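Local structure of aspartate--tRNA(Asp/Asn) ligase (Sulfolobus tokodaii, 1WYD) at residues Ser357-Lys362 with Pro392-Phe397. The protein attaches L-aspartate to both tRNA(Asp) and tRNA(Asn), first activating the amino acid with ATP as aspartyl-adenylate. Numbering follows the deposited sequence.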
ATOM      1  N   SER B 357       1.752 -15.621 -14.724  1.00 46.27           N
ATOM      2  CA  SER B 357       1.487 -16.242 -16.032  1.00 46.36           C
ATOM      3  C   SER B 357       1.044 -15.290 -17.133  1.00 46.53           C
ATOM      4  O   SER B 357       0.886 -14.099 -16.928  1.00 46.33           O
ATOM      5  CB  SER B 357       0.407 -17.309 -15.898  1.00 46.75           C
ATOM      6  OG  SER B 357      -0.864 -16.695 -15.701  1.00 46.21           O
ATOM      7  N   THR B 358       0.850 -15.855 -18.315  1.00 46.79           N
ATOM      8  CA  THR B 358       0.194 -15.171 -19.389  1.00 46.60           C
ATOM      9  C   THR B 358      -1.250 -15.549 -19.194  1.00 46.20           C
ATOM     10  O   THR B 358      -1.551 -16.696 -18.891  1.00 46.36           O
ATOM     11  CB  THR B 358       0.670 -15.716 -20.735  1.00 46.27           C
ATOM     12  OG1 THR B 358       2.100 -15.689 -20.780  1.00 50.06           O
ATOM     13  CG2 THR B 358       0.228 -14.777 -21.864  1.00 43.64           C
ATOM     14  N   ARG B 359      -2.150 -14.600 -19.395  1.00 45.91           N
ATOM     15  CA  ARG B 359      -3.552 -14.878 -19.100  1.00 45.95           C
ATOM     16  C   ARG B 359      -4.310 -15.141 -20.390  1.00 45.98           C
ATOM     17  O   ARG B 359      -3.839 -14.815 -21.478  1.00 45.40           O
ATOM     18  CB  ARG B 359      -4.184 -13.718 -18.348  1.00 44.93           C
ATOM     19  CG  ARG B 359      -3.231 -13.006 -17.400  1.00 46.11           C
ATOM     20  CD  ARG B 359      -2.709 -13.846 -16.236  1.00 45.12           C
ATOM     21  NE  ARG B 359      -2.304 -12.975 -15.145  1.00 45.73           N
ATOM     22  CZ  ARG B 359      -1.714 -13.372 -14.025  1.00 47.17           C
ATOM     23  NH1 ARG B 359      -1.425 -14.648 -13.834  1.00 48.10           N
ATOM     24  NH2 ARG B 359      -1.391 -12.476 -13.094  1.00 46.82           N
ATOM     25  N   ASN B 360      -5.495 -15.719 -20.269  1.00 46.25           N
ATOM     26  CA  ASN B 360      -6.432 -15.734 -21.375  1.00 46.89           C
ATOM     27  C   ASN B 360      -7.064 -14.359 -21.583  1.00 47.37           C
ATOM     28  O   ASN B 360      -7.018 -13.535 -20.693  1.00 46.93           O
ATOM     29  CB  ASN B 360      -7.476 -16.828 -21.157  1.00 46.67           C
ATOM     30  CG  ASN B 360      -6.872 -18.218 -21.186  1.00 45.66           C
ATOM     31  OD1 ASN B 360      -7.270 -19.098 -20.396  1.00 43.50           O
ATOM     32  ND2 ASN B 360      -5.890 -18.429 -22.078  1.00 42.32           N
ATOM     33  N   HIS B 361      -7.612 -14.104 -22.770  1.00 49.83           N
ATOM     34  CA  HIS B 361      -8.250 -12.814 -23.068  1.00 52.65           C
ATOM     35  C   HIS B 361      -9.463 -12.932 -23.978  1.00 53.49           C
ATOM     36  O   HIS B 361     -10.121 -11.927 -24.275  1.00 54.92           O
ATOM     37  CB  HIS B 361      -7.254 -11.766 -23.620  1.00 53.69           C
ATOM     38  CG  HIS B 361      -6.738 -12.066 -24.995  1.00 57.13           C
ATOM     39  ND1 HIS B 361      -7.430 -11.729 -26.140  1.00 62.09           N
ATOM     40  CD2 HIS B 361      -5.584 -12.644 -25.412  1.00 59.32           C
ATOM     41  CE1 HIS B 361      -6.736 -12.109 -27.200  1.00 60.57           C
ATOM     42  NE2 HIS B 361      -5.615 -12.670 -26.786  1.00 58.34           N
ATOM     43  N   LYS B 362      -9.778 -14.148 -24.398  1.00 53.98           N
ATOM     44  CA  LYS B 362     -11.026 -14.403 -25.106  1.00 54.85           C
ATOM     45  C   LYS B 362     -11.994 -15.138 -24.178  1.00 54.81           C
ATOM     46  O   LYS B 362     -11.599 -16.039 -23.436  1.00 54.71           O
ATOM     47  CB  LYS B 362     -10.789 -15.225 -26.385  1.00 55.52           C
ATOM     48  CG  LYS B 362     -10.032 -14.516 -27.531  1.00 57.53           C
ATOM     49  CD  LYS B 362      -9.100 -15.499 -28.281  1.00 62.41           C
ATOM     50  CE  LYS B 362      -8.260 -14.851 -29.426  1.00 62.88           C
ATOM     51  NZ  LYS B 362      -8.841 -13.585 -29.987  1.00 61.83           N
ATOM     52  N   PRO B 392      -7.243  -6.915 -23.619  1.00 46.25           N
ATOM     53  CA  PRO B 392      -6.011  -7.144 -24.375  1.00 46.06           C
ATOM     54  C   PRO B 392      -5.269  -8.377 -23.865  1.00 46.07           C
ATOM     55  O   PRO B 392      -5.595  -8.886 -22.779  1.00 46.41           O
ATOM     56  CB  PRO B 392      -5.192  -5.885 -24.060  1.00 46.45           C
ATOM     57  CG  PRO B 392      -5.549  -5.563 -22.665  1.00 45.73           C
ATOM     58  CD  PRO B 392      -7.043  -5.905 -22.558  1.00 46.49           C
ATOM     59  N   PRO B 393      -4.260  -8.839 -24.596  1.00 45.62           N
ATOM     60  CA  PRO B 393      -3.382  -9.861 -24.050  1.00 45.30           C
ATOM     61  C   PRO B 393      -2.653  -9.215 -22.901  1.00 45.09           C
ATOM     62  O   PRO B 393      -2.180  -8.079 -22.995  1.00 45.94           O
ATOM     63  CB  PRO B 393      -2.423 -10.151 -25.200  1.00 45.85           C
ATOM     64  CG  PRO B 393      -3.148  -9.651 -26.413  1.00 45.16           C
ATOM     65  CD  PRO B 393      -3.839  -8.420 -25.942  1.00 45.36           C
ATOM     66  N   HIS B 394      -2.590  -9.923 -21.792  1.00 44.46           N
ATOM     67  CA  HIS B 394      -1.900  -9.410 -20.632  1.00 43.58           C
ATOM     68  C   HIS B 394      -1.239 -10.547 -19.868  1.00 42.78           C
ATOM     69  O   HIS B 394      -1.429 -11.715 -20.194  1.00 41.71           O
ATOM     70  CB  HIS B 394      -2.858  -8.600 -19.742  1.00 43.45           C
ATOM     71  CG  HIS B 394      -4.071  -9.361 -19.314  1.00 43.70           C
ATOM     72  ND1 HIS B 394      -5.036  -9.784 -20.200  1.00 43.83           N
ATOM     73  CD2 HIS B 394      -4.482  -9.762 -18.087  1.00 43.48           C
ATOM     74  CE1 HIS B 394      -5.994 -10.406 -19.533  1.00 45.11           C
ATOM     75  NE2 HIS B 394      -5.679 -10.405 -18.249  1.00 43.00           N
ATOM     76  N   ALA B 395      -0.457 -10.181 -18.851  1.00 42.78           N
ATOM     77  CA  ALA B 395       0.285 -11.133 -18.028  1.00 42.73           C
ATOM     78  C   ALA B 395       0.584 -10.457 -16.720  1.00 42.87           C
ATOM     79  O   ALA B 395       0.737  -9.229 -16.673  1.00 43.50           O
ATOM     80  CB  ALA B 395       1.612 -11.551 -18.723  1.00 42.84           C
ATOM     81  N   GLY B 396       0.665 -11.245 -15.649  1.00 42.68           N
ATOM     82  CA  GLY B 396       0.982 -10.664 -14.365  1.00 41.70           C
ATOM     83  C   GLY B 396       1.545 -11.639 -13.379  1.00 41.70           C
ATOM     84  O   GLY B 396       1.640 -12.833 -13.644  1.00 42.12           O
ATOM     85  N   PHE B 397       1.922 -11.115 -12.225  1.00 41.43           N
ATOM     86  CA  PHE B 397       2.388 -11.955 -11.128  1.00 41.39           C
ATOM     87  C   PHE B 397       2.008 -11.388  -9.752  1.00 40.14           C
ATOM     88  O   PHE B 397       1.573 -10.238  -9.606  1.00 39.57           O
ATOM     89  CB  PHE B 397       3.916 -12.131 -11.199  1.00 41.92           C
ATOM     90  CG  PHE B 397       4.692 -10.858 -10.939  1.00 42.24           C
ATOM     91  CD1 PHE B 397       5.353 -10.211 -11.986  1.00 45.05           C
ATOM     92  CD2 PHE B 397       4.806 -10.346  -9.656  1.00 40.86           C
ATOM     93  CE1 PHE B 397       6.066  -9.050 -11.758  1.00 45.89           C
ATOM     94  CE2 PHE B 397       5.487  -9.187  -9.406  1.00 41.58           C
ATOM     95  CZ  PHE B 397       6.130  -8.531 -10.449  1.00 46.79           C
TER
HETATM   96  O   HOH W   1      -2.394 -12.860 -23.230  1.00 43.73           O
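S357 and G396 form an antiparallel hydrogen-bonded pair: S357 N donates to G396 O (3.0 Å), and G396 N returns a bond to S357 O. At the adjoining non-hydrogen-bonded pair the CA atoms of T358 and A395 close to 4.3 Å; T358 OG1 hydrogen-bonds with Y235 N and E342 OE1. R359 N then reaches H394 O at 3.1 Å, an almost straight bond (171°). These are neighbouring strands of the mostly antiparallel sheet of the class II synthetase catalytic domain, and R359 is a predicted L-aspartate ligand. Its chain bends at CD (chi2 -64°), and the guanidinium lies over the G396 backbone, with G396 N 3.1 Å above its plane, toward the rim. NH1 donates to S357 OG, which also hydrogen-bonds T331 OG1, while NH2 makes a salt bridge with E229. Nearer the backbone, R359 CB sits 3.9 Å from the H394 ring centroid, over one face, a CH-pi contact. That imidazole is gripped at both nitrogens, ND1 donating to P392 O (2.8 Å) and NE2 bonding E193. Water 1 donates to R359 O and weakly accepts from H394 N. Farther along, P393 CG lies over one H361 ring face, 4.2 Å from the H361 ring centroid, and H361 CB abuts P392 O at 3.4 Å.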